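Long-range contacts in endo-beta-1,4-glucanase (Ampullaria crossean, PDB 5XBU), which probably hydrolyses internal beta-1,4-glucosidic bonds of cellulose, acting as an endoglucanase of glycoside hydrolase family 45: residues P60-G68 against W120-G128; G95-F106 against A152-V160. All blocks are in the same frame, centred on the assembly; numbering follows the deposited sequence. Where two conformers were deposited one is given.

Contact 1: residues P60-G68 against W120-G128; sequences PSERYFDDG and WCGISGKPG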
ATOM      1  N   PRO A  60      -1.765  -0.521   3.338  1.00  8.13           N
ATOM      2  CA  PRO A  60      -0.471  -1.196   3.450  1.00  8.35           C
ATOM      3  C   PRO A  60      -0.535  -2.343   4.435  1.00  8.21           C
ATOM      4  O   PRO A  60      -1.343  -2.362   5.366  1.00  8.69           O
ATOM      5  CB  PRO A  60       0.480  -0.105   3.965  1.00  8.40           C
ATOM      6  CG  PRO A  60      -0.258   1.190   3.758  1.00  9.15           C
ATOM      7  CD  PRO A  60      -1.698   0.826   3.940  1.00  8.44           C
ATOM      8  N   SER A  61       0.422  -3.244   4.293  1.00  8.20           N
ATOM      9  CA  SER A  61       0.652  -4.266   5.286  1.00  8.39           C
ATOM     10  C   SER A  61       0.792  -3.649   6.685  1.00  7.88           C
ATOM     11  O   SER A  61       1.350  -2.562   6.875  1.00  8.29           O
ATOM     12  CB  SER A  61       1.870  -5.092   4.860  1.00  8.77           C
ATOM     13  OG  SER A  61       2.974  -4.285   4.508  1.00  8.59           O
ATOM     14  N   GLU A  62       0.300  -4.426   7.651  1.00  8.57           N
ATOM     15  CA  GLU A  62       0.054  -3.959   9.012  1.00  8.94           C
ATOM     16  C   GLU A  62       1.258  -3.291   9.677  1.00  8.91           C
ATOM     17  O   GLU A  62       1.101  -2.249  10.321  1.00  9.13           O
ATOM     18  CB  GLU A  62      -0.387  -5.174   9.833  1.00 10.41           C
ATOM     19  CG  GLU A  62      -0.791  -4.887  11.261  1.00 11.20           C
ATOM     20  CD  GLU A  62      -1.335  -6.113  11.960  1.00 11.96           C
ATOM     21  OE1 GLU A  62      -1.170  -6.164  13.191  1.00 13.94           O
ATOM     22  OE2 GLU A  62      -1.931  -7.003  11.317  1.00 11.43           O
ATOM     23  N   ARG A  63       2.441  -3.902   9.610  1.00  8.89           N
ATOM     24  CA  ARG A  63       3.563  -3.351  10.361  1.00  9.30           C
ATOM     25  C   ARG A  63       4.041  -2.019   9.797  1.00  9.34           C
ATOM     26  O   ARG A  63       4.547  -1.193  10.563  1.00 11.41           O
ATOM     27  CB  ARG A  63       4.684  -4.373  10.491  1.00  9.71           C
ATOM     28  CG  ARG A  63       4.321  -5.552  11.381  1.00 10.49           C
ATOM     29  CD  ARG A  63       4.307  -5.191  12.902  1.00 11.64           C
ATOM     30  NE  ARG A  63       3.848  -6.370  13.661  1.00 12.29           N
ATOM     31  CZ  ARG A  63       2.577  -6.695  13.854  1.00 13.10           C
ATOM     32  NH1 ARG A  63       1.618  -5.837  13.536  1.00 13.98           N
ATOM     33  NH2 ARG A  63       2.283  -7.890  14.342  1.00 13.67           N
ATOM     34  N   TYR A  64       3.885  -1.752   8.499  1.00  8.66           N
ATOM     35  CA  TYR A  64       4.104  -0.395   8.013  1.00  8.82           C
ATOM     36  C   TYR A  64       2.958   0.515   8.428  1.00  8.93           C
ATOM     37  O   TYR A  64       3.181   1.634   8.900  1.00  9.57           O
ATOM     38  CB  TYR A  64       4.323  -0.345   6.489  1.00  8.90           C
ATOM     39  CG  TYR A  64       4.413   1.071   5.998  1.00  9.11           C
ATOM     40  CD1 TYR A  64       5.490   1.888   6.321  1.00  9.76           C
ATOM     41  CD2 TYR A  64       3.377   1.628   5.274  1.00 10.33           C
ATOM     42  CE1 TYR A  64       5.538   3.207   5.932  1.00 10.73           C
ATOM     43  CE2 TYR A  64       3.404   2.941   4.896  1.00 12.03           C
ATOM     44  CZ  TYR A  64       4.475   3.741   5.212  1.00 11.61           C
ATOM     45  OH  TYR A  64       4.440   5.050   4.807  1.00 13.84           O
ATOM     46  N   PHE A  65       1.717   0.051   8.241  1.00  8.78           N
ATOM     47  CA  PHE A  65       0.548   0.836   8.617  1.00  9.24           C
ATOM     48  C   PHE A  65       0.680   1.452  10.000  1.00  9.07           C
ATOM     49  O   PHE A  65       0.347   2.630  10.180  1.00  9.39           O
ATOM     50  CB  PHE A  65      -0.687  -0.057   8.552  1.00  9.61           C
ATOM     51  CG  PHE A  65      -1.932   0.607   9.026  1.00  9.62           C
ATOM     52  CD1 PHE A  65      -2.632   1.450   8.196  1.00 10.09           C
ATOM     53  CD2 PHE A  65      -2.435   0.375  10.303  1.00 10.25           C
ATOM     54  CE1 PHE A  65      -3.801   2.062   8.626  1.00 10.70           C
ATOM     55  CE2 PHE A  65      -3.585   0.978  10.730  1.00 10.78           C
ATOM     56  CZ  PHE A  65      -4.276   1.847   9.889  1.00 11.14           C
ATOM     57  N   ASP A  66       1.133   0.662  10.975  1.00  9.46           N
ATOM     58  CA  ASP A  66       1.253   1.141  12.351  1.00 10.03           C
ATOM     59  C   ASP A  66       2.693   1.258  12.814  1.00 10.21           C
ATOM     60  O   ASP A  66       2.946   1.215  14.021  1.00 10.76           O
ATOM     61  CB  ASP A  66       0.450   0.297  13.331  1.00 10.76           C
ATOM     62  CG  ASP A  66       0.218   1.017  14.657  1.00 11.30           C
ATOM     63  OD1 ASP A  66       0.093   2.276  14.651  1.00 11.74           O
ATOM     64  OD2 ASP A  66       0.183   0.314  15.688  1.00 11.70           O
ATOM     65  N   ASP A  67       3.643   1.430  11.897  1.00 10.50           N
ATOM     66  CA  ASP A  67       5.041   1.690  12.255  1.00 11.46           C
ATOM     67  C   ASP A  67       5.565   0.733  13.331  1.00 11.51           C
ATOM     68  O   ASP A  67       6.113   1.151  14.356  1.00 12.29           O
ATOM     69  CB  ASP A  67       5.259   3.147  12.679  1.00 13.07           C
ATOM     70  CG  ASP A  67       6.722   3.491  12.886  1.00 14.69           C
ATOM     71  OD1 ASP A  67       7.577   2.952  12.148  1.00 15.64           O
ATOM     72  OD2 ASP A  67       7.012   4.313  13.777  1.00 15.98           O
ATOM     73  N   GLY A  68       5.370  -0.569  13.104  1.00 10.91           N
ATOM     74  CA  GLY A  68       5.821  -1.619  13.996  1.00 11.30           C
ATOM     75  C   GLY A  68       4.787  -2.128  14.981  1.00 11.54           C
ATOM     76  O   GLY A  68       4.969  -3.211  15.545  1.00 12.34           O
ATOM     77  N   TRP A 120       0.905 -11.861   1.290  1.00 10.27           N
ATOM     78  CA  TRP A 120       1.359 -10.535   0.909  1.00 10.01           C
ATOM     79  C   TRP A 120       1.631  -9.635   2.102  1.00  9.54           C
ATOM     80  O   TRP A 120       2.560  -8.827   2.057  1.00  9.33           O
ATOM     81  CB  TRP A 120       0.336  -9.855  -0.012  1.00 10.65           C
ATOM     82  CG  TRP A 120       0.088 -10.582  -1.292  1.00 11.17           C
ATOM     83  CD1 TRP A 120      -1.018 -11.312  -1.616  1.00 11.82           C
ATOM     84  CD2 TRP A 120       0.964 -10.653  -2.430  1.00 11.39           C
ATOM     85  NE1 TRP A 120      -0.888 -11.829  -2.877  1.00 12.84           N
ATOM     86  CE2 TRP A 120       0.309 -11.432  -3.401  1.00 12.51           C
ATOM     87  CE3 TRP A 120       2.221 -10.112  -2.744  1.00 11.72           C
ATOM     88  CZ2 TRP A 120       0.858 -11.682  -4.653  1.00 13.41           C
ATOM     89  CZ3 TRP A 120       2.768 -10.374  -3.993  1.00 12.75           C
ATOM     90  CH2 TRP A 120       2.089 -11.157  -4.924  1.00 13.46           C
ATOM     91  N   CYS A 121       0.819  -9.720   3.159  1.00 10.00           N
ATOM     92  CA  CYS A 121       0.911  -8.783   4.273  1.00 10.16           C
ATOM     93  C   CYS A 121       1.503  -9.401   5.524  1.00  9.91           C
ATOM     94  O   CYS A 121       1.663  -8.692   6.522  1.00 10.12           O
ATOM     95  CB  CYS A 121      -0.458  -8.164   4.567  1.00 10.65           C
ATOM     96  SG  CYS A 121      -1.000  -7.248   3.091  1.00 11.01           S
ATOM     97  N   GLY A 122       1.860 -10.688   5.482  1.00 10.53           N
ATOM     98  CA  GLY A 122       2.519 -11.372   6.590  1.00 10.78           C
ATOM     99  C   GLY A 122       3.985 -11.006   6.651  1.00 10.57           C
ATOM    100  O   GLY A 122       4.869 -11.706   6.135  1.00 11.23           O
ATOM    101  N   ILE A 123       4.221  -9.844   7.251  1.00  9.62           N
ATOM    102  CA  ILE A 123       5.535  -9.239   7.393  1.00  9.23           C
ATOM    103  C   ILE A 123       5.643  -8.884   8.876  1.00  9.15           C
ATOM    104  O   ILE A 123       4.840  -8.100   9.377  1.00  9.31           O
ATOM    105  CB  ILE A 123       5.736  -7.997   6.505  1.00  9.08           C
ATOM    106  CG1 ILE A 123       5.307  -8.301   5.058  1.00  9.44           C
ATOM    107  CG2 ILE A 123       7.185  -7.552   6.586  1.00  9.32           C
ATOM    108  CD1 ILE A 123       5.404  -7.121   4.129  1.00  9.52           C
ATOM    109  N   SER A 124       6.619  -9.466   9.572  0.71  9.16           N
ATOM    110  CA  SER A 124       6.622  -9.419  11.023  0.71 10.06           C
ATOM    111  C   SER A 124       7.479  -8.303  11.588  0.71  9.74           C
ATOM    112  O   SER A 124       7.827  -8.354  12.759  0.71 10.66           O
ATOM    113  CB  SER A 124       7.033 -10.759  11.607  0.71 11.89           C
ATOM    114  OG  SER A 124       8.359 -10.991  11.211  0.71 12.86           O
ATOM    115  N   GLY A 125       7.816  -7.300  10.801  1.00 10.16           N
ATOM    116  CA  GLY A 125       8.443  -6.091  11.287  1.00 10.25           C
ATOM    117  C   GLY A 125       8.257  -4.994  10.270  1.00  9.64           C
ATOM    118  O   GLY A 125       7.985  -5.263   9.097  1.00 10.18           O
ATOM    119  N   LYS A 126       8.430  -3.762  10.719  1.00  9.50           N
ATOM    120  CA  LYS A 126       8.287  -2.598   9.869  1.00  9.65           C
ATOM    121  C   LYS A 126       9.463  -2.513   8.893  1.00  9.40           C
ATOM    122  O   LYS A 126      10.510  -3.156   9.078  1.00  9.66           O
ATOM    123  CB  LYS A 126       8.257  -1.348  10.756  1.00 11.08           C
ATOM    124  CG  LYS A 126       9.555  -1.143  11.561  1.00 13.00           C
ATOM    125  CD  LYS A 126       9.561   0.132  12.351  1.00 14.26           C
ATOM    126  CE  LYS A 126      10.449   1.122  11.686  1.00 14.77           C
ATOM    127  NZ  LYS A 126      10.499   2.393  12.434  1.00 15.11           N
ATOM    128  N   PRO A 127       9.335  -1.689   7.847  1.00  9.38           N
ATOM    129  CA  PRO A 127      10.483  -1.460   6.956  1.00  9.80           C
ATOM    130  C   PRO A 127      11.685  -0.972   7.759  1.00 10.12           C
ATOM    131  O   PRO A 127      11.548  -0.187   8.686  1.00 10.42           O
ATOM    132  CB  PRO A 127       9.963  -0.406   5.974  1.00 10.29           C
ATOM    133  CG  PRO A 127       8.478  -0.667   5.933  1.00 10.59           C
ATOM    134  CD  PRO A 127       8.140  -0.953   7.405  1.00 10.11           C
ATOM    135  N   GLY A 128      12.889  -1.462   7.416  1.00 10.98           N
ATOM    136  CA  GLY A 128      14.120  -1.180   8.150  1.00 11.42           C
ATOM    137  C   GLY A 128      14.563  -2.291   9.049  1.00 10.98           C
ATOM    138  O   GLY A 128      15.698  -2.260   9.550  1.00 11.93           O
TER
HETATM  139  O   HOH W   1       2.922  -6.516   8.228  1.00  9.23           O
HETATM  140  O   HOH W   2       6.270  -7.300  14.843  1.00 17.20           O

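Contact 2: residues G95-F106 against A152-V160; sequences GGAPPNHNPVVF and ALHWDNPEV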
ATOM      1  N   GLY A  95       0.715 -11.869 -11.222  1.00 14.14           N
ATOM      2  CA  GLY A  95       0.767 -10.509 -11.711  1.00 13.50           C
ATOM      3  C   GLY A  95       1.295 -10.517 -13.129  1.00 13.64           C
ATOM      4  O   GLY A  95       1.398 -11.566 -13.759  1.00 14.84           O
ATOM      5  N   GLY A  96       1.625  -9.323 -13.618  1.00 12.88           N
ATOM      6  CA  GLY A  96       2.206  -9.190 -14.945  1.00 13.20           C
ATOM      7  C   GLY A  96       2.889  -7.849 -15.070  1.00 12.84           C
ATOM      8  O   GLY A  96       2.844  -7.010 -14.164  1.00 12.85           O
ATOM      9  N   ALA A  97       3.537  -7.662 -16.233  1.00 13.40           N
ATOM     10  CA  ALA A  97       4.326  -6.465 -16.482  1.00 13.78           C
ATOM     11  C   ALA A  97       3.409  -5.354 -16.977  1.00 13.35           C
ATOM     12  O   ALA A  97       2.664  -5.558 -17.945  1.00 13.95           O
ATOM     13  CB  ALA A  97       5.417  -6.752 -17.527  1.00 14.41           C
ATOM     14  N   PRO A  98       3.454  -4.166 -16.392  1.00 13.26           N
ATOM     15  CA  PRO A  98       2.487  -3.137 -16.762  1.00 13.53           C
ATOM     16  C   PRO A  98       2.866  -2.464 -18.070  1.00 13.47           C
ATOM     17  O   PRO A  98       4.014  -2.572 -18.536  1.00 13.33           O
ATOM     18  CB  PRO A  98       2.554  -2.156 -15.587  1.00 14.40           C
ATOM     19  CG  PRO A  98       3.952  -2.318 -15.091  1.00 14.57           C
ATOM     20  CD  PRO A  98       4.251  -3.773 -15.209  1.00 13.98           C
ATOM     21  N   PRO A  99       1.922  -1.743 -18.687  1.00 14.17           N
ATOM     22  CA  PRO A  99       2.203  -1.104 -19.987  1.00 14.18           C
ATOM     23  C   PRO A  99       3.180   0.054 -19.920  1.00 13.47           C
ATOM     24  O   PRO A  99       3.834   0.353 -20.928  1.00 13.92           O
ATOM     25  CB  PRO A  99       0.816  -0.620 -20.437  1.00 15.54           C
ATOM     26  CG  PRO A  99       0.059  -0.444 -19.132  1.00 16.44           C
ATOM     27  CD  PRO A  99       0.495  -1.622 -18.322  1.00 15.51           C
ATOM     28  N   ASN A 100       3.304   0.713 -18.772  1.00 13.11           N
ATOM     29  CA  ASN A 100       4.256   1.793 -18.595  1.00 12.78           C
ATOM     30  C   ASN A 100       4.682   1.800 -17.139  1.00 11.90           C
ATOM     31  O   ASN A 100       4.135   1.067 -16.308  1.00 12.76           O
ATOM     32  CB  ASN A 100       3.709   3.138 -19.051  1.00 14.21           C
ATOM     33  CG  ASN A 100       2.573   3.608 -18.169  1.00 16.06           C
ATOM     34  OD1 ASN A 100       2.746   3.790 -16.969  1.00 15.43           O
ATOM     35  ND2 ASN A 100       1.405   3.750 -18.737  1.00 17.93           N
ATOM     36  N   HIS A 101       5.701   2.605 -16.861  1.00 11.61           N
ATOM     37  CA  HIS A 101       6.242   2.734 -15.506  1.00 11.63           C
ATOM     38  C   HIS A 101       5.979   4.107 -14.913  1.00 11.42           C
ATOM     39  O   HIS A 101       6.736   4.575 -14.065  1.00 11.63           O
ATOM     40  CB  HIS A 101       7.729   2.399 -15.463  1.00 11.87           C
ATOM     41  CG  HIS A 101       8.045   1.029 -15.954  1.00 12.26           C
ATOM     42  ND1 HIS A 101       9.334   0.603 -16.173  1.00 12.29           N
ATOM     43  CD2 HIS A 101       7.238  -0.014 -16.268  1.00 12.46           C
ATOM     44  CE1 HIS A 101       9.300  -0.643 -16.606  1.00 12.58           C
ATOM     45  NE2 HIS A 101       8.045  -1.044 -16.683  1.00 12.88           N
ATOM     46  N   ASN A 102       4.911   4.763 -15.314  1.00 11.52           N
ATOM     47  CA  ASN A 102       4.584   6.040 -14.705  1.00 11.74           C
ATOM     48  C   ASN A 102       4.389   5.842 -13.200  1.00 11.00           C
ATOM     49  O   ASN A 102       3.675   4.919 -12.786  1.00 11.51           O
ATOM     50  CB  ASN A 102       3.251   6.580 -15.245  1.00 12.77           C
ATOM     51  CG  ASN A 102       3.262   6.927 -16.708  1.00 14.23           C
ATOM     52  OD1 ASN A 102       4.300   7.131 -17.329  1.00 14.48           O
ATOM     53  ND2 ASN A 102       2.071   6.987 -17.278  1.00 16.11           N
ATOM     54  N   PRO A 103       4.972   6.695 -12.365  0.60 11.07           N
ATOM     55  CA  PRO A 103       4.753   6.585 -10.924  0.60 10.77           C
ATOM     56  C   PRO A 103       3.348   7.038 -10.568  0.60 10.52           C
ATOM     57  O   PRO A 103       2.705   7.803 -11.288  0.60 10.60           O
ATOM     58  CB  PRO A 103       5.796   7.533 -10.337  0.60 11.54           C
ATOM     59  CG  PRO A 103       6.075   8.530 -11.403  0.60 12.10           C
ATOM     60  CD  PRO A 103       5.840   7.832 -12.718  0.60 11.60           C
ATOM     61  N   VAL A 104       2.867   6.531  -9.444  1.00 10.17           N
ATOM     62  CA  VAL A 104       1.572   6.945  -8.916  1.00 10.15           C
ATOM     63  C   VAL A 104       1.702   7.093  -7.404  1.00  9.52           C
ATOM     64  O   VAL A 104       2.298   6.247  -6.739  1.00  9.67           O
ATOM     65  CB  VAL A 104       0.455   5.941  -9.285  1.00 11.26           C
ATOM     66  CG1 VAL A 104      -0.877   6.413  -8.778  1.00 11.99           C
ATOM     67  CG2 VAL A 104       0.375   5.704 -10.812  1.00 12.61           C
ATOM     68  N   VAL A 105       1.138   8.167  -6.882  1.00  9.79           N
ATOM     69  CA  VAL A 105       1.105   8.455  -5.451  1.00  9.86           C
ATOM     70  C   VAL A 105      -0.213   7.966  -4.867  1.00  9.76           C
ATOM     71  O   VAL A 105      -1.294   8.295  -5.371  1.00 10.98           O
ATOM     72  CB  VAL A 105       1.321   9.953  -5.181  1.00 11.02           C
ATOM     73  CG1 VAL A 105       1.170  10.285  -3.685  1.00 12.28           C
ATOM     74  CG2 VAL A 105       2.674  10.436  -5.699  1.00 12.13           C
ATOM     75  N   PHE A 106      -0.122   7.210  -3.771  1.00  9.39           N
ATOM     76  CA  PHE A 106      -1.278   6.690  -3.061  1.00  9.56           C
ATOM     77  C   PHE A 106      -1.249   7.192  -1.623  1.00  9.01           C
ATOM     78  O   PHE A 106      -0.184   7.266  -1.000  1.00  9.97           O
ATOM     79  CB  PHE A 106      -1.284   5.165  -3.019  1.00  9.49           C
ATOM     80  CG  PHE A 106      -1.393   4.524  -4.381  1.00  9.48           C
ATOM     81  CD1 PHE A 106      -0.266   4.374  -5.165  1.00  9.95           C
ATOM     82  CD2 PHE A 106      -2.615   4.091  -4.874  1.00  9.88           C
ATOM     83  CE1 PHE A 106      -0.353   3.805  -6.433  1.00 10.80           C
ATOM     84  CE2 PHE A 106      -2.720   3.524  -6.140  1.00 10.77           C
ATOM     85  CZ  PHE A 106      -1.574   3.393  -6.912  1.00 11.00           C
ATOM     86  N   ALA A 152      -7.515   1.150 -14.473  1.00 16.85           N
ATOM     87  CA  ALA A 152      -7.201   2.225 -15.420  1.00 17.45           C
ATOM     88  C   ALA A 152      -5.705   2.481 -15.568  1.00 17.65           C
ATOM     89  O   ALA A 152      -5.282   3.023 -16.598  1.00 18.95           O
ATOM     90  CB  ALA A 152      -7.900   3.519 -15.011  1.00 18.07           C
ATOM     91  N   LEU A 153      -4.905   2.135 -14.546  1.00 17.01           N
ATOM     92  CA  LEU A 153      -3.452   2.140 -14.642  1.00 16.90           C
ATOM     93  C   LEU A 153      -2.928   0.921 -15.393  1.00 16.27           C
ATOM     94  O   LEU A 153      -1.751   0.902 -15.768  1.00 16.79           O
ATOM     95  CB  LEU A 153      -2.816   2.133 -13.232  1.00 16.86           C
ATOM     96  CG  LEU A 153      -3.169   3.294 -12.300  1.00 17.17           C
ATOM     97  CD1 LEU A 153      -2.657   3.011 -10.908  1.00 17.35           C
ATOM     98  CD2 LEU A 153      -2.630   4.623 -12.803  1.00 17.93           C
ATOM     99  N   HIS A 154      -3.757  -0.119 -15.544  1.00 15.83           N
ATOM    100  CA  HIS A 154      -3.360  -1.417 -16.097  1.00 15.82           C
ATOM    101  C   HIS A 154      -2.287  -2.079 -15.247  1.00 14.24           C
ATOM    102  O   HIS A 154      -1.389  -2.754 -15.753  1.00 14.51           O
ATOM    103  CB  HIS A 154      -2.970  -1.330 -17.563  1.00 18.30           C
ATOM    104  CG  HIS A 154      -4.031  -0.696 -18.388  1.00 20.88           C
ATOM    105  ND1 HIS A 154      -5.271  -1.268 -18.561  1.00 22.01           N
ATOM    106  CD2 HIS A 154      -4.086   0.510 -18.998  1.00 22.06           C
ATOM    107  CE1 HIS A 154      -6.022  -0.473 -19.299  1.00 22.79           C
ATOM    108  NE2 HIS A 154      -5.326   0.616 -19.578  1.00 22.89           N
ATOM    109  N   TRP A 155      -2.391  -1.892 -13.937  1.00 12.81           N
ATOM    110  CA  TRP A 155      -1.475  -2.520 -12.994  1.00 12.17           C
ATOM    111  C   TRP A 155      -2.065  -3.855 -12.563  1.00 12.47           C
ATOM    112  O   TRP A 155      -3.151  -3.896 -11.965  1.00 14.39           O
ATOM    113  CB  TRP A 155      -1.280  -1.629 -11.772  1.00 11.77           C
ATOM    114  CG  TRP A 155      -0.364  -0.463 -11.960  1.00 11.03           C
ATOM    115  CD1 TRP A 155       0.085   0.057 -13.143  1.00 11.42           C
ATOM    116  CD2 TRP A 155       0.224   0.339 -10.924  1.00 10.66           C
ATOM    117  NE1 TRP A 155       0.914   1.129 -12.914  1.00 11.09           N
ATOM    118  CE2 TRP A 155       1.009   1.327 -11.552  1.00 10.58           C
ATOM    119  CE3 TRP A 155       0.182   0.291  -9.523  1.00 11.28           C
ATOM    120  CZ2 TRP A 155       1.742   2.269 -10.833  1.00 11.00           C
ATOM    121  CZ3 TRP A 155       0.916   1.212  -8.816  1.00 11.46           C
ATOM    122  CH2 TRP A 155       1.697   2.184  -9.454  1.00 11.36           C
ATOM    123  N   ASP A 156      -1.354  -4.934 -12.863  1.00 12.11           N
ATOM    124  CA  ASP A 156      -1.689  -6.286 -12.437  1.00 12.16           C
ATOM    125  C   ASP A 156      -0.615  -6.715 -11.433  1.00 11.47           C
ATOM    126  O   ASP A 156       0.390  -7.345 -11.773  1.00 11.65           O
ATOM    127  CB  ASP A 156      -1.745  -7.223 -13.620  1.00 13.79           C
ATOM    128  CG  ASP A 156      -2.117  -8.633 -13.230  1.00 15.96           C
ATOM    129  OD1 ASP A 156      -2.530  -8.879 -12.073  1.00 16.97           O
ATOM    130  OD2 ASP A 156      -1.987  -9.507 -14.097  1.00 17.46           O
ATOM    131  N   ASN A 157      -0.838  -6.340 -10.175  1.00 11.24           N
ATOM    132  CA  ASN A 157       0.072  -6.630  -9.079  1.00 11.20           C
ATOM    133  C   ASN A 157       1.538  -6.322  -9.403  1.00 10.38           C
ATOM    134  O   ASN A 157       2.416  -7.148  -9.144  1.00 10.96           O
ATOM    135  CB  ASN A 157      -0.064  -8.072  -8.611  1.00 11.88           C
ATOM    136  CG  ASN A 157      -1.445  -8.469  -8.212  1.00 12.98           C
ATOM    137  OD1 ASN A 157      -2.323  -7.639  -8.020  1.00 12.51           O
ATOM    138  ND2 ASN A 157      -1.643  -9.784  -8.046  1.00 14.56           N
ATOM    139  N   PRO A 158       1.841  -5.144  -9.939  1.00  9.95           N
ATOM    140  CA  PRO A 158       3.238  -4.889 -10.303  1.00  9.86           C
ATOM    141  C   PRO A 158       4.138  -4.810  -9.083  1.00  9.48           C
ATOM    142  O   PRO A 158       3.751  -4.330  -8.008  1.00  9.79           O
ATOM    143  CB  PRO A 158       3.182  -3.528 -10.996  1.00 10.62           C
ATOM    144  CG  PRO A 158       1.967  -2.862 -10.383  1.00 10.40           C
ATOM    145  CD  PRO A 158       0.995  -3.981 -10.234  1.00 10.40           C
ATOM    146  N   GLU A 159       5.383  -5.210  -9.298  1.00  9.55           N
ATOM    147  CA  GLU A 159       6.496  -4.870  -8.417  1.00  9.48           C
ATOM    148  C   GLU A 159       6.821  -3.391  -8.573  1.00  9.04           C
ATOM    149  O   GLU A 159       6.845  -2.865  -9.696  1.00  9.58           O
ATOM    150  CB  GLU A 159       7.710  -5.714  -8.848  1.00  9.76           C
ATOM    151  CG  GLU A 159       8.952  -5.546  -7.999  1.00  9.86           C
ATOM    152  CD  GLU A 159      10.101  -6.383  -8.567  1.00 10.00           C
ATOM    153  OE1 GLU A 159      10.594  -7.302  -7.869  1.00 10.00           O
ATOM    154  OE2 GLU A 159      10.508  -6.103  -9.718  1.00 10.40           O
ATOM    155  N   VAL A 160       7.071  -2.706  -7.455  1.00  8.75           N
ATOM    156  CA  VAL A 160       7.344  -1.278  -7.498  1.00  8.91           C
ATOM    157  C   VAL A 160       8.510  -0.964  -6.571  1.00  8.69           C
ATOM    158  O   VAL A 160       8.802  -1.713  -5.636  1.00  9.24           O
ATOM    159  CB  VAL A 160       6.110  -0.440  -7.073  1.00  9.24           C
ATOM    160  CG1 VAL A 160       4.908  -0.753  -7.981  1.00  9.77           C
ATOM    161  CG2 VAL A 160       5.730  -0.728  -5.610  1.00  9.50           C
TER
HETATM  162  O   HOH W   3       0.982  -4.924 -14.400  1.00 14.13           O
HETATM  163  O   HOH W   4       2.032   3.383 -14.298  1.00 16.46           O
HETATM  164  O   HOH W   5       1.209   0.918 -16.485  1.00 30.68           O

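Contact 1: residues P60-G68 against W120-G128
Between Arg63 and the chain at Cys121 and Ile123, one water is gripped by three backbone groups: it accepts from Arg63 N and donates to Cys121 O and to Ile123 O, the last at 2.7 Å from the water oxygen. Ile123 O is also grazed by Arg63 CG at 3.3 Å. The arginine bends at chi2 (-74°), which carries NE to a second water that donates to Ser124 O; farther out, Arg63 NH1 reaches Glu62 OE1 at 2.8 Å, the oxygen lying in the guanidinium plane. Helix 62-65 follows a strand of the double-psi beta-barrel and ends in a Schellman motif, with Gly68 N bonded to Arg63 O (2.7 Å) and Asp67, at positive phi, as C-prime residue. Lys126 lies alongside Asp67, pointing the same way, and its NZ meets Asp67 OD1 on the syn side at 3.0 Å. A methionine in its place would probably leave the Asp67 carboxylate without its counter-charge at the helix end. Pro127 crosses Tyr64 at about a right angle, CG lying 4.0 Å from Tyr64 CD1, while Tyr64 OH bonds to Glu164. Ser61 CB packs on Cys121 CB at 3.9 Å, beside the Cys112-Cys121 disulfide.

Contact 2: residues G95-F106 against A152-V160
Asn102 O meets the indole of Trp155 at its edge, near the ring plane, while Phe106 comes in obliquely, its CE1 3.7 Å from Trp155 CZ3 and the two rings inclined at 47°; Trp155 CH2 in turn sits in the plane of the Phe106 ring. The faces are taken by neighbours in 152-160: Leu153 CD1 lies over the centre of one, 3.9 Å above the plane, and Pro158 CG is offset toward the rim of the other. Although the CB of Trp155 is directed away from 95-106, chi1 of -77° sets CG beside the backbone N and the indole swings back to that segment. Val104 CG2 then slides past it, 3.7 Å from Trp155 CZ2, and meets Leu153 CD2 tip to tip. Trp155 NE1 donates to a water at 2.9 Å, which lies within bonding distance of Asn102 O and of Asn100 OD1, the acceptor of an Asx turn. Beyond Pro98, the backbones join through Gly96 N to Asp156 O (3.0 Å, N-H...O 153°). Gly95 packs so closely that a CB would clash with Asp156 O. The loop before strand 160-165 thus closes over the start of strand 104-108 with an apolar centre, and the polar N-H of the buried indole is satisfied through water at its edge.

Contacts 1 and 2 lie on opposite sides of the chain's centre, their own centres 21 Å apart and their nearest atoms about 5 Å apart without touching. Their segments alternate along the sequence, so the chain passes from one side to the other more than once. The barrel sheet connects them: strand 57-60, which leads into 60-68, pairs in parallel with strand 104-108, in which 95-106 ends. Strand 140-144 is also shared, since His140 touches Cys121 of contact 1 and Leu143 touches Trp155 and Phe106 of contact 2. The crystal is of the apo form, so no bound sugar relates either contact to the substrate site.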